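PDB 2QR4: peptidase M3B, oligoendopeptidase F from Enterococcus faecium, which probably cleaves peptide bonds in short peptides, as a metal-dependent oligopeptidase of family M3. Local coordinates for residues V255-L269 against E560-E574. Residues are numbered along the deposited sequence; the frame is centred on the assembly and turned at random. Where two conformers were deposited one is given.
Sequences VVNKHLPLLHRYMEL and EDAMSMFEQRLNELE
Bends about CB-CG and CG-CD (chi3 -88°) fold the Arg265 chain so that its guanidinium lies across helix 560-574, one face over Leu570 CD2, with NH1 and NH2 turned to Asn571 and NH1 also to Glu574. NH1 forms a salt bridge with Glu574 OE2 at 3.0 Å, its hydrogen bond weak because it is bent. Asn571 OD1 faces NH1 and NH2 end-on, close to the guanidinium plane, but both bonds, 2.5 Å long and to a residue deposited in two conformers, are doubtful. A long ion pair to Glu567 completes the charged network, and a water links the Arg265 carbonyl to Glu574 OE2. Knobs enter holes in both directions: Arg265 sits among Glu567, Leu570, Asn571 and Glu574, and Leu570 among Leu262, Arg265, Tyr266 and Leu269. Beside the charged group the contact is mainly apolar: Phe566 and Tyr266 make an offset edge-to-face pair, the edge of Phe566 toward the face of Tyr266, planes 89° apart, while Leu269 CD2 meets Leu573 CD2 at 3.6 Å. At the partly exposed flank, Leu262 CD2 packs on the aliphatic Glu567 CB at 3.7 Å. Toward the break between helices 246-258 and 260-274, CG of selenomethionine Met563 sits over one face of the His259 ring, a CH-pi contact 4.0 Å from its centroid, and its CE reaches Val256 CG2 at 3.8 Å. Helices 260-269 and 560-574 run nearly parallel at 24°, their axes 10.5 Å apart. Helix 418-454 packs on the apolar side, Leu429 touching Tyr266 and Phe566; helix 461-476 touches Val256 and Leu260, and helix 503-520 meets Ala562 and Met565, three helices around the pair in a mostly helical chain.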
# COMPACT_ATOMS: atom_id res chain seq x y z
N VAL A 255 -32.72 3.19 -10.49
CA VAL A 255 -33.34 3.70 -11.71
C VAL A 255 -32.52 3.31 -12.94
O VAL A 255 -33.07 2.90 -13.96
CB VAL A 255 -33.55 5.23 -11.65
CG1 VAL A 255 -34.04 5.75 -12.98
CG2 VAL A 255 -34.55 5.59 -10.52
N VAL A 256 -31.20 3.40 -12.84
CA VAL A 256 -30.34 3.00 -13.93
C VAL A 256 -30.48 1.51 -14.23
O VAL A 256 -30.62 1.12 -15.39
CB VAL A 256 -28.86 3.38 -13.70
CG1 VAL A 256 -27.98 2.73 -14.73
CG2 VAL A 256 -28.69 4.91 -13.75
N ASN A 257 -30.48 0.68 -13.20
CA ASN A 257 -30.72 -0.76 -13.39
C ASN A 257 -32.05 -1.09 -14.05
O ASN A 257 -32.13 -1.99 -14.89
CB ASN A 257 -30.57 -1.53 -12.08
CG ASN A 257 -29.14 -1.97 -11.85
OD1 ASN A 257 -28.74 -3.06 -12.26
ND2 ASN A 257 -28.35 -1.10 -11.25
N LYS A 258 -33.09 -0.35 -13.69
CA LYS A 258 -34.41 -0.57 -14.24
C LYS A 258 -34.47 -0.13 -15.71
O LYS A 258 -35.33 -0.59 -16.45
CB LYS A 258 -35.46 0.13 -13.36
CG LYS A 258 -36.87 0.21 -13.94
CD LYS A 258 -37.79 1.01 -13.01
CE LYS A 258 -38.94 1.72 -13.76
NZ LYS A 258 -40.07 0.80 -14.07
N HIS A 259 -33.54 0.72 -16.13
CA HIS A 259 -33.53 1.23 -17.51
C HIS A 259 -32.36 0.75 -18.39
O HIS A 259 -32.07 1.35 -19.42
CB HIS A 259 -33.60 2.76 -17.54
CG HIS A 259 -34.88 3.31 -17.00
ND1 HIS A 259 -35.98 3.53 -17.79
CD2 HIS A 259 -35.24 3.65 -15.74
CE1 HIS A 259 -36.97 3.98 -17.04
NE2 HIS A 259 -36.55 4.07 -15.80
N LEU A 260 -31.71 -0.33 -17.99
CA LEU A 260 -30.63 -0.91 -18.80
C LEU A 260 -31.10 -1.31 -20.20
O LEU A 260 -30.34 -1.23 -21.16
CB LEU A 260 -29.99 -2.12 -18.09
CG LEU A 260 -29.23 -1.77 -16.81
CD1 LEU A 260 -28.72 -3.01 -16.16
CD2 LEU A 260 -28.09 -0.79 -17.10
N PRO A 261 -32.36 -1.76 -20.33
CA PRO A 261 -32.78 -2.06 -21.71
C PRO A 261 -32.58 -0.89 -22.69
O PRO A 261 -32.38 -1.13 -23.88
CB PRO A 261 -34.28 -2.41 -21.56
CG PRO A 261 -34.40 -2.93 -20.13
CD PRO A 261 -33.42 -2.04 -19.34
N LEU A 262 -32.66 0.36 -22.22
CA LEU A 262 -32.37 1.50 -23.11
C LEU A 262 -30.92 1.49 -23.65
O LEU A 262 -30.72 1.69 -24.85
CB LEU A 262 -32.65 2.82 -22.43
CG LEU A 262 -34.12 3.08 -22.13
CD1 LEU A 262 -34.26 4.38 -21.36
CD2 LEU A 262 -34.90 3.10 -23.42
N LEU A 263 -29.93 1.25 -22.78
CA LEU A 263 -28.54 1.05 -23.20
C LEU A 263 -28.43 -0.13 -24.15
O LEU A 263 -27.76 -0.05 -25.19
CB LEU A 263 -27.64 0.77 -21.99
CG LEU A 263 -26.19 1.29 -21.91
CD1 LEU A 263 -25.29 0.36 -21.10
CD2 LEU A 263 -25.56 1.56 -23.25
N HIS A 264 -29.07 -1.24 -23.79
CA HIS A 264 -29.06 -2.44 -24.62
C HIS A 264 -29.46 -2.08 -26.03
O HIS A 264 -28.78 -2.43 -26.99
CB HIS A 264 -29.98 -3.53 -24.05
CG HIS A 264 -29.54 -4.07 -22.73
ND1 HIS A 264 -30.30 -4.97 -22.00
CD2 HIS A 264 -28.44 -3.82 -21.99
CE1 HIS A 264 -29.67 -5.25 -20.87
NE2 HIS A 264 -28.53 -4.58 -20.84
N ARG A 265 -30.57 -1.35 -26.14
CA ARG A 265 -31.08 -0.88 -27.42
C ARG A 265 -30.09 0.02 -28.16
O ARG A 265 -29.94 -0.10 -29.37
CB ARG A 265 -32.37 -0.10 -27.21
CG ARG A 265 -33.62 -0.84 -27.54
CD ARG A 265 -34.45 0.01 -28.49
NE ARG A 265 -35.35 0.92 -27.80
CZ ARG A 265 -36.02 1.89 -28.41
NH1 ARG A 265 -35.86 2.08 -29.71
NH2 ARG A 265 -36.83 2.68 -27.72
N TYR A 266 -29.45 0.94 -27.43
CA TYR A 266 -28.48 1.85 -28.04
C TYR A 266 -27.30 1.06 -28.60
O TYR A 266 -26.75 1.39 -29.65
CB TYR A 266 -28.02 2.89 -27.02
CG TYR A 266 -27.10 3.95 -27.57
CD1 TYR A 266 -27.31 4.47 -28.84
CD2 TYR A 266 -26.05 4.45 -26.82
CE1 TYR A 266 -26.49 5.45 -29.35
CE2 TYR A 266 -25.22 5.43 -27.33
CZ TYR A 266 -25.44 5.92 -28.60
OH TYR A 266 -24.64 6.92 -29.12
N MSE A 267 -26.94 -0.02 -27.91
CA MSE A 267 -25.87 -0.90 -28.37
C MSE A 267 -26.26 -1.69 -29.64
O MSE A 267 -25.46 -1.81 -30.56
CB MSE A 267 -25.41 -1.83 -27.24
CG MSE A 267 -24.79 -1.07 -26.07
SE MSE A 267 -23.15 -0.03 -26.50
CE MSE A 267 -23.93 1.70 -26.98
N GLU A 268 -27.51 -2.16 -29.72
CA GLU A 268 -28.00 -2.75 -30.96
C GLU A 268 -27.85 -1.77 -32.12
O GLU A 268 -27.44 -2.14 -33.22
CB GLU A 268 -29.46 -3.20 -30.86
CG GLU A 268 -29.74 -4.22 -29.74
CD GLU A 268 -29.31 -5.67 -30.07
OE1 GLU A 268 -28.81 -5.96 -31.20
OE2 GLU A 268 -29.49 -6.53 -29.18
N LEU A 269 -28.18 -0.50 -31.86
CA LEU A 269 -28.14 0.50 -32.92
C LEU A 269 -26.70 0.70 -33.37
O LEU A 269 -26.41 0.72 -34.56
CB LEU A 269 -28.75 1.82 -32.45
CG LEU A 269 -28.63 2.97 -33.44
CD1 LEU A 269 -29.29 2.60 -34.75
CD2 LEU A 269 -29.28 4.20 -32.82
N GLU A 560 -35.72 9.49 -14.06
CA GLU A 560 -36.71 8.98 -15.00
C GLU A 560 -37.01 9.96 -16.15
O GLU A 560 -37.20 9.53 -17.29
CB GLU A 560 -37.97 8.47 -14.28
CG GLU A 560 -37.80 7.00 -13.83
CD GLU A 560 -38.71 6.56 -12.70
OE1 GLU A 560 -39.61 7.34 -12.30
OE2 GLU A 560 -38.53 5.42 -12.21
N ASP A 561 -37.01 11.26 -15.88
CA ASP A 561 -37.18 12.26 -16.95
C ASP A 561 -36.04 12.23 -17.97
O ASP A 561 -36.26 12.33 -19.17
CB ASP A 561 -37.30 13.67 -16.37
CG ASP A 561 -38.60 13.90 -15.63
OD1 ASP A 561 -39.55 13.10 -15.83
OD2 ASP A 561 -38.67 14.88 -14.86
N ALA A 562 -34.81 12.09 -17.47
CA ALA A 562 -33.65 12.01 -18.34
C ALA A 562 -33.76 10.76 -19.21
O ALA A 562 -33.62 10.83 -20.43
CB ALA A 562 -32.37 11.97 -17.50
N MSE A 563 -34.05 9.63 -18.57
CA MSE A 563 -34.26 8.37 -19.26
C MSE A 563 -35.31 8.49 -20.37
O MSE A 563 -35.12 7.97 -21.47
CB MSE A 563 -34.67 7.28 -18.28
CG MSE A 563 -33.57 6.86 -17.33
SE MSE A 563 -31.98 6.15 -18.24
CE MSE A 563 -30.90 5.82 -16.64
N SER A 564 -36.40 9.18 -20.08
CA SER A 564 -37.45 9.32 -21.07
C SER A 564 -36.90 10.05 -22.28
O SER A 564 -37.22 9.73 -23.43
CB SER A 564 -38.66 10.05 -20.49
OG SER A 564 -39.57 10.40 -21.54
N MSE A 565 -36.07 11.05 -22.01
CA MSE A 565 -35.47 11.81 -23.08
C MSE A 565 -34.48 10.98 -23.88
O MSE A 565 -34.34 11.14 -25.09
CB MSE A 565 -34.75 13.02 -22.50
CG MSE A 565 -34.18 13.95 -23.57
SE MSE A 565 -33.44 15.59 -22.80
CE MSE A 565 -34.74 15.86 -21.33
N PHE A 566 -33.77 10.08 -23.21
CA PHE A 566 -32.79 9.24 -23.89
C PHE A 566 -33.55 8.37 -24.86
O PHE A 566 -33.16 8.23 -26.02
CB PHE A 566 -32.03 8.40 -22.87
CG PHE A 566 -30.99 7.51 -23.48
CD1 PHE A 566 -29.67 7.92 -23.56
CD2 PHE A 566 -31.31 6.24 -23.93
CE1 PHE A 566 -28.69 7.09 -24.09
CE2 PHE A 566 -30.34 5.40 -24.47
CZ PHE A 566 -29.03 5.83 -24.55
N GLU A 567 -34.66 7.81 -24.37
CA GLU A 567 -35.51 6.93 -25.16
C GLU A 567 -36.13 7.67 -26.36
O GLU A 567 -36.08 7.19 -27.49
CB GLU A 567 -36.60 6.29 -24.28
CG GLU A 567 -37.68 5.53 -25.07
CD GLU A 567 -38.68 4.77 -24.19
OE1 GLU A 567 -39.05 5.27 -23.11
OE2 GLU A 567 -39.10 3.66 -24.59
N GLN A 568 -36.71 8.84 -26.13
CA GLN A 568 -37.31 9.52 -27.27
C GLN A 568 -36.28 9.93 -28.33
O GLN A 568 -36.53 9.80 -29.52
CB GLN A 568 -38.28 10.66 -26.88
CG GLN A 568 -37.84 11.61 -25.82
CD GLN A 568 -38.99 12.49 -25.33
OE1 GLN A 568 -39.42 12.40 -24.18
NE2 GLN A 568 -39.47 13.36 -26.19
N ARG A 569 -35.10 10.36 -27.90
CA ARG A 569 -34.10 10.74 -28.88
C ARG A 569 -33.49 9.51 -29.58
O ARG A 569 -33.18 9.54 -30.76
CB ARG A 569 -33.05 11.65 -28.24
CG ARG A 569 -33.67 12.99 -27.74
CD ARG A 569 -32.61 13.92 -27.14
NE ARG A 569 -33.15 15.24 -26.94
CZ ARG A 569 -32.52 16.23 -26.32
NH1 ARG A 569 -31.33 16.03 -25.80
NH2 ARG A 569 -33.11 17.42 -26.20
N LEU A 570 -33.40 8.41 -28.84
CA LEU A 570 -32.98 7.15 -29.40
C LEU A 570 -33.96 6.71 -30.48
O LEU A 570 -33.56 6.39 -31.61
CB LEU A 570 -32.87 6.11 -28.27
CG LEU A 570 -32.63 4.64 -28.60
CD1 LEU A 570 -31.47 4.51 -29.55
CD2 LEU A 570 -32.35 3.87 -27.32
N ASN A 571 -35.25 6.70 -30.13
CA ASN A 571 -36.32 6.37 -31.08
C ASN A 571 -36.30 7.25 -32.34
O ASN A 571 -36.50 6.76 -33.45
CB ASN A 571 -37.70 6.43 -30.40
CG ASN A 571 -38.00 5.18 -29.57
OD1 ASN A 571 -37.31 4.16 -29.68
ND2 ASN A 571 -39.06 5.25 -28.75
N GLU A 572 -36.04 8.54 -32.16
CA GLU A 572 -35.96 9.47 -33.30
C GLU A 572 -34.74 9.17 -34.19
O GLU A 572 -34.82 9.24 -35.41
CB GLU A 572 -35.97 10.94 -32.84
CG GLU A 572 -35.80 11.95 -33.99
CD GLU A 572 -35.71 13.40 -33.52
OE1 GLU A 572 -35.69 13.66 -32.29
OE2 GLU A 572 -35.67 14.30 -34.40
N LEU A 573 -33.62 8.82 -33.57
CA LEU A 573 -32.41 8.47 -34.32
C LEU A 573 -32.60 7.20 -35.18
O LEU A 573 -32.22 7.17 -36.34
CB LEU A 573 -31.22 8.27 -33.37
CG LEU A 573 -29.88 7.92 -34.02
CD1 LEU A 573 -29.47 8.95 -35.10
CD2 LEU A 573 -28.79 7.76 -32.97
N GLU A 574 -33.21 6.17 -34.59
CA GLU A 574 -33.55 4.97 -35.34
C GLU A 574 -34.44 5.28 -36.55
O GLU A 574 -34.18 4.79 -37.65
CB GLU A 574 -34.25 3.96 -34.44
CG GLU A 574 -33.34 3.34 -33.42
CD GLU A 574 -34.10 2.50 -32.43
OE1 GLU A 574 -35.31 2.34 -32.62
OE2 GLU A 574 -33.48 2.02 -31.46
O HOH W 1 -31.77 -0.01 -31.70
O HOH W 2 -37.42 1.57 -25.53